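Local coordinates for protein transcription termination factor NusA (Planctomyces limnophilus, PDB 4MTN) that probably takes part in both transcription termination and antitermination, binding the core RNA polymerase and nascent RNA, at residues S14-R17 with D22-I25; E184-E189 with I233-E238; V248-N251 with V256-P259; D319-Q324 with G347-E352; S330-V335 with V377-R382. All blocks are in the same frame, centred on the assembly; numbering follows the deposited sequence.

Contact 1: S14-R17 with D22-I25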
# COMPACT_ATOMS: atom_id res chain seq x y z
N SER A 14 26.75 -29.98 12.83
CA SER A 14 26.18 -30.90 11.85
C SER A 14 25.03 -30.25 11.08
O SER A 14 24.92 -30.39 9.87
CB SER A 14 25.69 -32.18 12.53
OG SER A 14 25.11 -33.06 11.59
N ILE A 15 24.18 -29.53 11.80
CA ILE A 15 23.04 -28.84 11.20
C ILE A 15 23.52 -27.64 10.38
O ILE A 15 23.05 -27.41 9.27
CB ILE A 15 22.02 -28.38 12.26
CG1 ILE A 15 21.01 -29.50 12.56
CG2 ILE A 15 21.26 -27.15 11.80
CD1 ILE A 15 21.58 -30.68 13.31
N HIS A 16 24.48 -26.90 10.93
CA HIS A 16 25.05 -25.73 10.25
C HIS A 16 25.70 -26.12 8.93
O HIS A 16 25.66 -25.36 7.96
CB HIS A 16 26.06 -25.04 11.16
CG HIS A 16 26.83 -23.94 10.48
ND1 HIS A 16 26.21 -22.87 9.87
CD2 HIS A 16 28.16 -23.75 10.32
CE1 HIS A 16 27.13 -22.07 9.37
NE2 HIS A 16 28.32 -22.58 9.63
N ARG A 17 26.31 -27.30 8.90
CA ARG A 17 26.97 -27.80 7.69
C ARG A 17 25.95 -28.36 6.71
O ARG A 17 26.14 -28.28 5.49
CB ARG A 17 28.01 -28.86 8.05
CG ARG A 17 28.85 -29.33 6.88
CD ARG A 17 30.09 -30.07 7.36
NE ARG A 17 29.77 -31.29 8.10
CZ ARG A 17 29.85 -32.51 7.60
NH1 ARG A 17 30.27 -32.69 6.35
NH2 ARG A 17 29.54 -33.56 8.34
N ASP A 22 23.49 -20.35 10.12
CA ASP A 22 24.52 -19.98 11.09
C ASP A 22 24.27 -20.58 12.47
O ASP A 22 23.13 -20.89 12.83
CB ASP A 22 24.64 -18.46 11.19
CG ASP A 22 23.33 -17.79 11.57
OD1 ASP A 22 23.10 -17.58 12.77
OD2 ASP A 22 22.54 -17.49 10.65
N LYS A 23 25.35 -20.75 13.23
CA LYS A 23 25.31 -21.42 14.53
C LYS A 23 24.37 -20.75 15.53
O LYS A 23 23.67 -21.43 16.27
CB LYS A 23 26.71 -21.49 15.13
CG LYS A 23 27.61 -22.55 14.51
CD LYS A 23 28.88 -22.73 15.33
CE LYS A 23 29.72 -23.89 14.82
NZ LYS A 23 30.20 -23.67 13.43
N GLU A 24 24.37 -19.42 15.55
CA GLU A 24 23.61 -18.67 16.55
C GLU A 24 22.12 -18.98 16.47
O GLU A 24 21.43 -19.01 17.50
CB GLU A 24 23.85 -17.17 16.38
CG GLU A 24 23.37 -16.33 17.56
CD GLU A 24 24.06 -16.71 18.86
OE1 GLU A 24 25.24 -17.13 18.82
OE2 GLU A 24 23.43 -16.57 19.93
N ILE A 25 21.62 -19.20 15.26
CA ILE A 25 20.23 -19.59 15.07
C ILE A 25 20.02 -21.02 15.56
O ILE A 25 19.01 -21.33 16.20
CB ILE A 25 19.80 -19.47 13.60
CG1 ILE A 25 19.88 -18.02 13.13
CG2 ILE A 25 18.40 -20.02 13.40
CD1 ILE A 25 19.38 -17.80 11.72
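His16, on the last turns of helix 7-18, faces Asp22 and Lys23 at the start of helix 23-42. Its CB points toward the second segment. With CG anti to the backbone N (chi1 172°), the imidazole is carried across the gap. ND1 lies 3.6 Å from Asp22 CA. CE1 comes next and sits 3.8 Å from Asp22 CA. This approach is oblique to the ring. The polar partner of ND1 is the carbonyl oxygen of Ile21, just before the second segment. That hydrogen bond puts the proton on ND1 and limits rotation of the ring.

Across the imidazole from ND1, CD2 lies 3.7 Å from Lys23 NZ. NE2 stays further off, 4.4 Å from Lys23 NZ. An ammonium group at that distance would probably disfavour a second proton on the imidazole. The lysine chain passes at about a right angle to the histidine side chain. Its CG lies over one face of the ring, and the chain bends at chi4 near its tip. Lys23 NZ also makes a long, weak ion pair with Asp13.

Asp22 itself turns away from His16. Its OD1 accepts from Ile25 N at 3.3 Å, a weak bond of 146°. Asp22 is thus the N-cap of helix 23-42. A short turn leads from one helix into the next, and the side chain of His16 closes it by bonding to the turn. This is a short connection between two consecutive helices, the second N-capped by Asp22, within the NusA N-terminal domain.

Contact 2: E184-E189 with I233-E238. With SO4 (sulfate ion), chain C.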
# COMPACT_ATOMS: atom_id res chain seq x y z
N GLU A 184 15.13 8.11 -5.43
CA GLU A 184 16.15 8.43 -4.43
C GLU A 184 17.52 7.94 -4.87
O GLU A 184 18.54 8.58 -4.59
CB GLU A 184 15.78 7.82 -3.07
CG GLU A 184 14.59 8.48 -2.39
CD GLU A 184 14.08 7.69 -1.20
OE1 GLU A 184 14.65 6.62 -0.91
OE2 GLU A 184 13.11 8.15 -0.55
N LEU A 185 17.55 6.81 -5.57
CA LEU A 185 18.81 6.24 -6.05
C LEU A 185 19.35 7.00 -7.26
O LEU A 185 20.54 7.28 -7.34
CB LEU A 185 18.63 4.77 -6.41
CG LEU A 185 18.46 3.77 -5.27
CD1 LEU A 185 18.27 2.36 -5.81
CD2 LEU A 185 19.65 3.83 -4.32
N GLU A 186 18.47 7.33 -8.19
CA GLU A 186 18.88 7.92 -9.46
C GLU A 186 19.19 9.42 -9.34
O GLU A 186 20.12 9.91 -9.99
CB GLU A 186 17.81 7.70 -10.52
CG GLU A 186 18.35 7.68 -11.95
CD GLU A 186 19.16 6.43 -12.24
OE1 GLU A 186 18.90 5.39 -11.60
OE2 GLU A 186 20.06 6.50 -13.10
N ILE A 187 18.41 10.13 -8.53
CA ILE A 187 18.59 11.57 -8.39
C ILE A 187 19.38 11.92 -7.13
O ILE A 187 18.87 11.79 -6.02
CB ILE A 187 17.23 12.30 -8.35
CG1 ILE A 187 16.38 11.90 -9.55
CG2 ILE A 187 17.44 13.80 -8.31
CD1 ILE A 187 15.06 12.63 -9.64
N PRO A 188 20.62 12.39 -7.31
CA PRO A 188 21.51 12.74 -6.19
C PRO A 188 20.93 13.83 -5.29
O PRO A 188 21.18 13.80 -4.09
CB PRO A 188 22.78 13.24 -6.89
CG PRO A 188 22.37 13.56 -8.29
CD PRO A 188 21.28 12.58 -8.61
N GLU A 189 20.16 14.76 -5.84
CA GLU A 189 19.55 15.81 -5.04
C GLU A 189 18.57 15.23 -4.01
O GLU A 189 18.38 15.80 -2.94
CB GLU A 189 18.83 16.83 -5.92
CG GLU A 189 19.75 17.75 -6.71
CD GLU A 189 20.06 17.21 -8.10
OE1 GLU A 189 20.11 15.98 -8.27
OE2 GLU A 189 20.24 18.04 -9.02
N ILE A 233 15.27 10.78 -14.72
CA ILE A 233 13.86 10.48 -14.50
C ILE A 233 13.41 9.37 -15.45
O ILE A 233 12.67 8.46 -15.06
CB ILE A 233 12.98 11.73 -14.69
CG1 ILE A 233 13.28 12.75 -13.59
CG2 ILE A 233 11.51 11.36 -14.69
CD1 ILE A 233 12.52 14.05 -13.75
N ARG A 234 13.86 9.44 -16.70
CA ARG A 234 13.52 8.42 -17.69
C ARG A 234 14.18 7.08 -17.37
O ARG A 234 13.64 6.03 -17.68
CB ARG A 234 13.92 8.87 -19.10
CG ARG A 234 13.01 9.93 -19.69
CD ARG A 234 13.27 10.10 -21.18
NE ARG A 234 14.70 10.12 -21.47
CZ ARG A 234 15.45 11.21 -21.41
NH1 ARG A 234 14.92 12.37 -21.07
NH2 ARG A 234 16.75 11.13 -21.69
N ASN A 235 15.36 7.14 -16.75
CA ASN A 235 16.06 5.92 -16.33
C ASN A 235 15.21 5.11 -15.35
O ASN A 235 15.15 3.89 -15.44
CB ASN A 235 17.41 6.26 -15.69
CG ASN A 235 18.46 6.63 -16.72
OD1 ASN A 235 18.38 6.24 -17.88
ND2 ASN A 235 19.47 7.39 -16.29
N VAL A 236 14.57 5.81 -14.42
CA VAL A 236 13.66 5.18 -13.48
C VAL A 236 12.46 4.60 -14.23
O VAL A 236 12.00 3.50 -13.93
CB VAL A 236 13.17 6.18 -12.40
CG1 VAL A 236 12.11 5.55 -11.52
CG2 VAL A 236 14.35 6.67 -11.57
N GLY A 237 11.98 5.35 -15.21
CA GLY A 237 10.84 4.93 -16.01
C GLY A 237 11.10 3.69 -16.84
O GLY A 237 10.21 2.86 -17.02
N GLU A 238 12.33 3.56 -17.33
CA GLU A 238 12.70 2.40 -18.14
C GLU A 238 12.87 1.16 -17.27
O GLU A 238 12.68 0.04 -17.72
CB GLU A 238 13.99 2.67 -18.92
CG GLU A 238 13.85 3.77 -19.97
CD GLU A 238 12.73 3.50 -20.96
OE1 GLU A 238 12.52 2.32 -21.32
OE2 GLU A 238 12.06 4.47 -21.37
S SO4 C . 19.76 10.29 -22.91
O1 SO4 C . 18.72 11.28 -23.14
O2 SO4 C . 19.19 9.13 -22.23
O3 SO4 C . 20.34 9.87 -24.19
O4 SO4 C . 20.81 10.87 -22.08
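Glu186 OE2 accepts from Asn235 ND2 at 3.4 Å, a weak bond with an angle of 134° at the hydrogen. The two side chains cross at about a right angle. Their carboxylate and amide planes are 73° apart, so the groups do not lie flat on one another. The contact belongs to the first KH domain, of type II. It joins the end of helix 176-186 and the turn after it to helix 231-239, which follows the GxxG loop.

The carboxylate reaches Asn235 because the Glu186 chain bends at chi2 (71°). The bend also lays OE2 against the aliphatic part of the asparagine, 3.7 Å from Asn235 CB. Ile187, the first residue beyond helix 176-186, adds an apolar touch. Its CD1 lies 4.3 Å from Ile233 CG1. Ile233 and Val236 continue onto strand 244-249, where both meet Ile245. Glu189 adds a salt bridge to Arg232, the residue just before 233-238.

Arg234 is on helix 231-239 but does not touch the other segment. Its NH2 gives a weak hydrogen bond to O2 of a sulfate ion at 3.2 Å, and the sulfur lies at the edge of the guanidinium, in its plane. Arg234 NH1 bonds to the carbonyl oxygen of Arg229 in the GxxG loop. The sulfate probably comes from the crystallisation liquor. Its place is consistent with a site for RNA phosphate, as GxxG loops provide in other KH domains.

Beneath the polar pair, Glu186 CB rests 3.8 Å from Val236 CG2, with the two side chains sliding past each other in opposite directions.

Contact 3: V248-N251 with V256-P259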
# COMPACT_ATOMS: atom_id res chain seq x y z
N VAL A 248 6.13 17.26 -10.59
CA VAL A 248 5.57 18.59 -10.43
C VAL A 248 5.97 19.20 -9.09
O VAL A 248 6.63 18.56 -8.27
CB VAL A 248 4.03 18.57 -10.53
CG1 VAL A 248 3.60 18.13 -11.92
CG2 VAL A 248 3.44 17.66 -9.47
N ARG A 249 5.57 20.45 -8.87
CA ARG A 249 5.96 21.17 -7.66
C ARG A 249 4.91 21.04 -6.57
O ARG A 249 3.72 21.27 -6.81
CB ARG A 249 6.21 22.65 -7.98
CG ARG A 249 6.83 23.44 -6.84
CD ARG A 249 6.78 24.93 -7.11
NE ARG A 249 7.55 25.32 -8.29
CZ ARG A 249 8.73 25.92 -8.25
NH1 ARG A 249 9.29 26.22 -7.08
NH2 ARG A 249 9.36 26.23 -9.38
N TRP A 250 5.35 20.66 -5.38
CA TRP A 250 4.46 20.57 -4.23
C TRP A 250 4.19 21.94 -3.63
O TRP A 250 5.07 22.80 -3.59
CB TRP A 250 5.04 19.64 -3.16
CG TRP A 250 4.30 19.71 -1.85
CD1 TRP A 250 4.61 20.49 -0.78
CD2 TRP A 250 3.12 18.98 -1.49
NE1 TRP A 250 3.70 20.29 0.23
CE2 TRP A 250 2.77 19.37 -0.18
CE3 TRP A 250 2.32 18.04 -2.15
CZ2 TRP A 250 1.67 18.84 0.48
CZ3 TRP A 250 1.22 17.52 -1.49
CH2 TRP A 250 0.91 17.92 -0.18
N ASN A 251 2.96 22.15 -3.17
CA ASN A 251 2.59 23.37 -2.48
C ASN A 251 1.53 23.09 -1.42
O ASN A 251 0.69 22.21 -1.59
CB ASN A 251 2.10 24.43 -3.47
CG ASN A 251 2.09 25.83 -2.88
OD1 ASN A 251 1.53 26.06 -1.81
ND2 ASN A 251 2.71 26.76 -3.59
N VAL A 256 -2.57 26.23 -5.77
CA VAL A 256 -1.32 26.04 -6.49
C VAL A 256 -1.13 24.57 -6.86
O VAL A 256 -0.99 24.23 -8.03
CB VAL A 256 -0.11 26.52 -5.67
CG1 VAL A 256 1.17 26.36 -6.48
CG2 VAL A 256 -0.30 27.97 -5.25
N LEU A 257 -1.08 23.73 -5.83
CA LEU A 257 -0.86 22.29 -6.00
C LEU A 257 -1.80 21.62 -7.00
O LEU A 257 -1.35 20.82 -7.82
CB LEU A 257 -0.99 21.59 -4.64
CG LEU A 257 -0.83 20.07 -4.66
CD1 LEU A 257 0.55 19.68 -5.18
CD2 LEU A 257 -1.08 19.49 -3.28
N VAL A 258 -3.09 21.93 -6.94
CA VAL A 258 -4.07 21.27 -7.81
C VAL A 258 -3.87 21.61 -9.29
O VAL A 258 -3.85 20.70 -10.12
CB VAL A 258 -5.52 21.60 -7.39
CG1 VAL A 258 -6.51 21.12 -8.44
CG2 VAL A 258 -5.84 20.99 -6.03
N PRO A 259 -3.71 22.90 -9.65
CA PRO A 259 -3.39 23.16 -11.06
C PRO A 259 -2.08 22.50 -11.51
O PRO A 259 -1.97 22.08 -12.66
CB PRO A 259 -3.27 24.68 -11.12
CG PRO A 259 -4.13 25.17 -10.02
CD PRO A 259 -3.96 24.16 -8.92
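The probable junction between two consecutive KH domains is bridged here, with Trp250 and Asn251 meeting Val256 and Leu257. The first segment is the end of strand 244-249, at one edge of a three-stranded sheet, and the loop that leaves it. The second lies on helix 254-261, which probably opens the second KH domain.

Leu257 carries most of the contact. Its CD2 lies 3.5 Å from Trp250 CZ3, on the benzo part of the indole. The methyl approaches obliquely. CD1 reaches back to the strand and lies 3.9 Å from Arg249 O. That oxygen also accepts a hydrogen bond from Asn260 ND2 on the same helix. Leu257 CB sits 3.5 Å from Asn251 O. The leucine fork is spread over these partners because CG is anti to the backbone N (chi1 178°). It also touches Val306 of helix 297-306. With an alanine in place of this leucine, the indole would probably lose its apolar neighbour on the helix, and a gap would open between strand end and helix.

Asn251 packs its amide against Val256, with ND2 3.3 Å from Val256 CG1. Its OD1 bonds to Ser253 N, which holds the side chain turned into the loop. Trp250 NE1 bonds to Asp252 OD1, so both polar ends are tied within the connection itself. The indole side chain also touches Ala211 and Ser213 of strand 207-214.

This short link from an edge strand into a helix is the connection expected between the tandem type II KH domains of NusA.

Contact 4: D319-Q324 with G347-E352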
# COMPACT_ATOMS: atom_id res chain seq x y z
N ASP A 319 -22.99 25.96 -14.59
CA ASP A 319 -24.16 26.82 -14.41
C ASP A 319 -25.44 26.05 -14.69
O ASP A 319 -26.46 26.24 -14.03
CB ASP A 319 -24.07 28.05 -15.33
CG ASP A 319 -22.81 28.85 -15.10
OD1 ASP A 319 -22.29 28.85 -13.96
OD2 ASP A 319 -22.34 29.50 -16.06
N GLN A 320 -25.38 25.17 -15.68
CA GLN A 320 -26.49 24.29 -16.00
C GLN A 320 -26.70 23.27 -14.89
O GLN A 320 -27.82 22.87 -14.60
CB GLN A 320 -26.25 23.58 -17.34
CG GLN A 320 -27.36 22.63 -17.76
CD GLN A 320 -27.02 21.87 -19.03
OE1 GLN A 320 -25.99 22.12 -19.66
NE2 GLN A 320 -27.89 20.94 -19.41
N GLN A 321 -25.60 22.87 -14.26
CA GLN A 321 -25.64 21.88 -13.19
C GLN A 321 -26.24 22.47 -11.92
O GLN A 321 -26.94 21.79 -11.18
CB GLN A 321 -24.24 21.34 -12.90
CG GLN A 321 -24.21 19.91 -12.38
CD GLN A 321 -24.34 18.89 -13.49
OE1 GLN A 321 -23.98 19.16 -14.64
NE2 GLN A 321 -24.85 17.71 -13.16
N LEU A 322 -25.96 23.75 -11.67
CA LEU A 322 -26.48 24.43 -10.49
C LEU A 322 -27.99 24.64 -10.58
O LEU A 322 -28.70 24.50 -9.58
CB LEU A 322 -25.78 25.79 -10.31
CG LEU A 322 -24.25 25.81 -10.24
CD1 LEU A 322 -23.74 27.23 -10.10
CD2 LEU A 322 -23.73 24.93 -9.11
N ASP A 323 -28.47 24.97 -11.77
CA ASP A 323 -29.89 25.22 -11.99
C ASP A 323 -30.72 23.96 -11.82
O ASP A 323 -31.79 23.98 -11.20
CB ASP A 323 -30.12 25.82 -13.38
CG ASP A 323 -29.55 27.21 -13.52
OD1 ASP A 323 -29.58 27.97 -12.53
OD2 ASP A 323 -29.08 27.55 -14.63
N GLN A 324 -30.24 22.85 -12.38
CA GLN A 324 -30.96 21.59 -12.33
C GLN A 324 -30.93 20.97 -10.94
O GLN A 324 -31.87 20.30 -10.53
CB GLN A 324 -30.38 20.60 -13.35
CG GLN A 324 -30.53 21.05 -14.79
CD GLN A 324 -29.90 20.07 -15.77
OE1 GLN A 324 -29.48 18.98 -15.39
NE2 GLN A 324 -29.84 20.46 -17.04
N GLY A 347 -21.66 22.75 -3.04
CA GLY A 347 -21.04 21.78 -3.93
C GLY A 347 -21.84 20.52 -4.19
O GLY A 347 -21.38 19.62 -4.89
N PHE A 348 -23.05 20.44 -3.62
CA PHE A 348 -23.91 19.29 -3.84
C PHE A 348 -24.72 19.46 -5.12
O PHE A 348 -25.49 20.41 -5.26
CB PHE A 348 -24.84 19.08 -2.65
CG PHE A 348 -24.13 18.75 -1.37
CD1 PHE A 348 -23.88 17.43 -1.03
CD2 PHE A 348 -23.70 19.75 -0.52
CE1 PHE A 348 -23.22 17.12 0.14
CE2 PHE A 348 -23.03 19.45 0.65
CZ PHE A 348 -22.79 18.13 0.98
N LEU A 349 -24.54 18.53 -6.06
CA LEU A 349 -25.19 18.63 -7.36
C LEU A 349 -26.15 17.47 -7.61
O LEU A 349 -27.36 17.68 -7.73
CB LEU A 349 -24.14 18.68 -8.47
CG LEU A 349 -23.18 19.88 -8.40
CD1 LEU A 349 -22.10 19.78 -9.46
CD2 LEU A 349 -23.96 21.19 -8.54
N SER A 350 -25.61 16.26 -7.69
CA SER A 350 -26.44 15.08 -7.94
C SER A 350 -27.06 14.56 -6.65
O SER A 350 -26.81 15.10 -5.56
CB SER A 350 -25.61 13.98 -8.60
OG SER A 350 -24.55 13.56 -7.75
N PHE A 351 -27.86 13.51 -6.76
CA PHE A 351 -28.48 12.88 -5.60
C PHE A 351 -27.49 11.98 -4.88
O PHE A 351 -27.66 11.66 -3.71
CB PHE A 351 -29.73 12.09 -6.00
CG PHE A 351 -30.92 12.95 -6.31
CD1 PHE A 351 -31.75 13.39 -5.29
CD2 PHE A 351 -31.21 13.33 -7.61
CE1 PHE A 351 -32.85 14.19 -5.56
CE2 PHE A 351 -32.31 14.12 -7.89
CZ PHE A 351 -33.13 14.55 -6.86
N GLU A 352 -26.45 11.57 -5.60
CA GLU A 352 -25.37 10.79 -5.02
C GLU A 352 -24.64 11.60 -3.96
O GLU A 352 -24.29 11.09 -2.90
CB GLU A 352 -24.38 10.33 -6.10
CG GLU A 352 -24.89 9.19 -6.99
CD GLU A 352 -25.92 9.64 -8.01
OE1 GLU A 352 -26.18 10.85 -8.11
OE2 GLU A 352 -26.48 8.76 -8.70
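Leu349 meets Gln321 and Leu322 of helix 316-330 with its two methyls. CD1 lies 3.6 Å from Gln321 CG, and CD2 lies 3.8 Å from Leu322 CD2. The leucine has CG anti to the carbonyl carbon (chi1 -61°) and an extended second torsion. This pushes the fork outward, onto the helix.

With CG anti to the backbone N (chi1 -151°), Gln321 presents its CG methylene to Leu349. The bend at chi2 then turns the amide off this line, and the two side chains cross at about a right angle. Leu322 leaves the helix away from the loop. Even so, its CD2 methyl returns far enough to touch Leu349, while the side chain also packs on Val344 of helix 337-345.

The loop follows a Schellman motif at Gly347, which ends helix 337-345 with a positive phi of 106°. A side chain there would jam against the carbonyl oxygen of the preceding residue. The loop then leads into helix 351-355 of the helix-hairpin-helix region. Asp353, on that next helix, accepts from Ser350 N and, weakly, from Leu349 N, which fixes the loop just behind the leucine. Ser350 O in turn takes a hydrogen bond from the hydroxyl of Tyr329, further along helix 316-330.

Contact 5: S330-V335 with V377-R382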
# COMPACT_ATOMS: atom_id res chain seq x y z
N SER A 330 -35.57 20.24 -4.87
CA SER A 330 -36.84 20.80 -4.43
C SER A 330 -37.98 19.78 -4.53
O SER A 330 -39.01 19.93 -3.87
CB SER A 330 -37.19 22.05 -5.25
OG SER A 330 -36.19 23.04 -5.10
N GLN A 331 -37.78 18.76 -5.35
CA GLN A 331 -38.77 17.69 -5.50
C GLN A 331 -38.96 16.94 -4.20
O GLN A 331 -40.06 16.49 -3.88
CB GLN A 331 -38.35 16.73 -6.61
CG GLN A 331 -38.54 17.26 -8.02
CD GLN A 331 -38.19 16.24 -9.08
OE1 GLN A 331 -37.29 15.41 -8.89
NE2 GLN A 331 -38.90 16.27 -10.20
N ILE A 332 -37.87 16.79 -3.44
CA ILE A 332 -37.92 16.12 -2.15
C ILE A 332 -38.71 16.94 -1.14
O ILE A 332 -38.36 18.09 -0.86
CB ILE A 332 -36.51 15.86 -1.60
CG1 ILE A 332 -35.69 15.03 -2.58
CG2 ILE A 332 -36.59 15.17 -0.24
CD1 ILE A 332 -34.26 14.80 -2.14
N PRO A 333 -39.78 16.36 -0.59
CA PRO A 333 -40.54 17.03 0.47
C PRO A 333 -39.69 17.18 1.73
O PRO A 333 -39.05 16.22 2.16
CB PRO A 333 -41.73 16.08 0.71
CG PRO A 333 -41.26 14.75 0.22
CD PRO A 333 -40.34 15.04 -0.93
N GLY A 334 -39.70 18.37 2.31
CA GLY A 334 -38.86 18.65 3.46
C GLY A 334 -37.63 19.45 3.06
O GLY A 334 -36.89 19.93 3.91
N VAL A 335 -37.42 19.57 1.75
CA VAL A 335 -36.33 20.39 1.24
C VAL A 335 -36.88 21.69 0.65
O VAL A 335 -37.51 21.69 -0.41
CB VAL A 335 -35.51 19.65 0.16
CG1 VAL A 335 -34.42 20.56 -0.39
CG2 VAL A 335 -34.92 18.37 0.72
N VAL A 377 -31.94 11.94 3.29
CA VAL A 377 -30.88 11.06 2.81
C VAL A 377 -31.46 9.84 2.10
O VAL A 377 -30.95 9.41 1.06
CB VAL A 377 -29.97 10.60 3.97
CG1 VAL A 377 -28.96 9.56 3.49
CG2 VAL A 377 -29.25 11.80 4.58
N GLU A 378 -32.54 9.29 2.65
CA GLU A 378 -33.20 8.13 2.06
C GLU A 378 -33.80 8.46 0.69
O GLU A 378 -33.83 7.62 -0.20
CB GLU A 378 -34.28 7.58 2.99
CG GLU A 378 -33.74 6.94 4.26
CD GLU A 378 -34.76 6.07 4.96
OE1 GLU A 378 -35.72 5.63 4.30
OE2 GLU A 378 -34.61 5.83 6.18
N TYR A 379 -34.29 9.69 0.55
CA TYR A 379 -34.79 10.16 -0.74
C TYR A 379 -33.68 10.20 -1.78
O TYR A 379 -33.86 9.75 -2.91
CB TYR A 379 -35.42 11.55 -0.61
CG TYR A 379 -36.89 11.53 -0.27
CD1 TYR A 379 -37.85 11.36 -1.26
CD2 TYR A 379 -37.33 11.70 1.04
CE1 TYR A 379 -39.20 11.35 -0.95
CE2 TYR A 379 -38.67 11.70 1.35
CZ TYR A 379 -39.60 11.52 0.35
OH TYR A 379 -40.94 11.51 0.67
N ALA A 380 -32.54 10.74 -1.37
CA ALA A 380 -31.39 10.86 -2.26
C ALA A 380 -30.86 9.49 -2.67
O ALA A 380 -30.43 9.29 -3.80
CB ALA A 380 -30.29 11.68 -1.60
N GLU A 381 -30.89 8.54 -1.73
CA GLU A 381 -30.47 7.18 -2.01
C GLU A 381 -31.38 6.52 -3.04
O GLU A 381 -30.92 5.91 -4.00
CB GLU A 381 -30.43 6.34 -0.73
CG GLU A 381 -29.31 6.72 0.23
CD GLU A 381 -29.36 5.92 1.52
OE1 GLU A 381 -30.36 5.20 1.74
OE2 GLU A 381 -28.41 6.03 2.32
N ARG A 382 -32.69 6.67 -2.84
CA ARG A 382 -33.68 6.12 -3.75
C ARG A 382 -33.59 6.76 -5.13
O ARG A 382 -33.58 6.07 -6.15
CB ARG A 382 -35.09 6.31 -3.19
CG ARG A 382 -35.51 5.29 -2.16
CD ARG A 382 -36.94 5.54 -1.69
NE ARG A 382 -37.88 5.59 -2.80
CZ ARG A 382 -38.50 4.53 -3.31
NH1 ARG A 382 -38.27 3.33 -2.82
NH2 ARG A 382 -39.34 4.68 -4.32
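The Tyr379 ring has one face covered by Ile332 and Pro333. Ile332 CG2 lies over the ring in a CH-pi contact, 4.0 Å from the ring centroid of Tyr379 and 27° off the normal. Pro333 CD sits on the same face but off-centre, 4.2 Å from that centroid. The proline also extends past the ring end, where its CG comes 3.3 Å from Tyr379 OH. It meets the tyrosine side chain at about a right angle.

Ile332 divides its branches between two tasks. With CG2 anti to the backbone N, that methyl sits over the ring near Tyr379 CG. The other branch ends in CD1, 3.8 Å from Tyr379 CB. Residues Ile332 to Val335 form a type II beta turn, with Val335 N bonded to Ile332 O at 3.1 Å. Gly334 takes a positive phi (102°) in it. This Pro-Gly turn joins helices 316-330 and 337-345, consistent with the hairpin of a helix-hairpin-helix domain. Helix 370-399 packs beside it.

A serine in place of this isoleucine would probably leave the base of the tyrosine ring uncovered and open a gap toward Phe351. Ala380 touches Leu354 and Ser355 of helix 351-355.

Overall arrangement
Contacts 1, 2 and 3 follow in series; contacts 4 and 5 come later and interleave. Contact 1, in the N-terminal domain, is centred about 72 Å from the centre of contact 5. Contacts 1, 3 and 4 are surface contacts, while 2 and 5 are partly buried. Contacts 2 and 3 lie near one sheet but do not touch; helix 231-239 precedes strand 244-249 in the chain. Contacts 4 and 5 touch through Phe351, and both involve the helix-hairpin-helix region. Contact 2 alone has a hydrogen bond between its segments, a weak one. Contact 4 rests on leucine methyls, contact 3 on a leucine and an amide against a valine, contact 5 on a tyrosine face, contact 1 on a histidine ring.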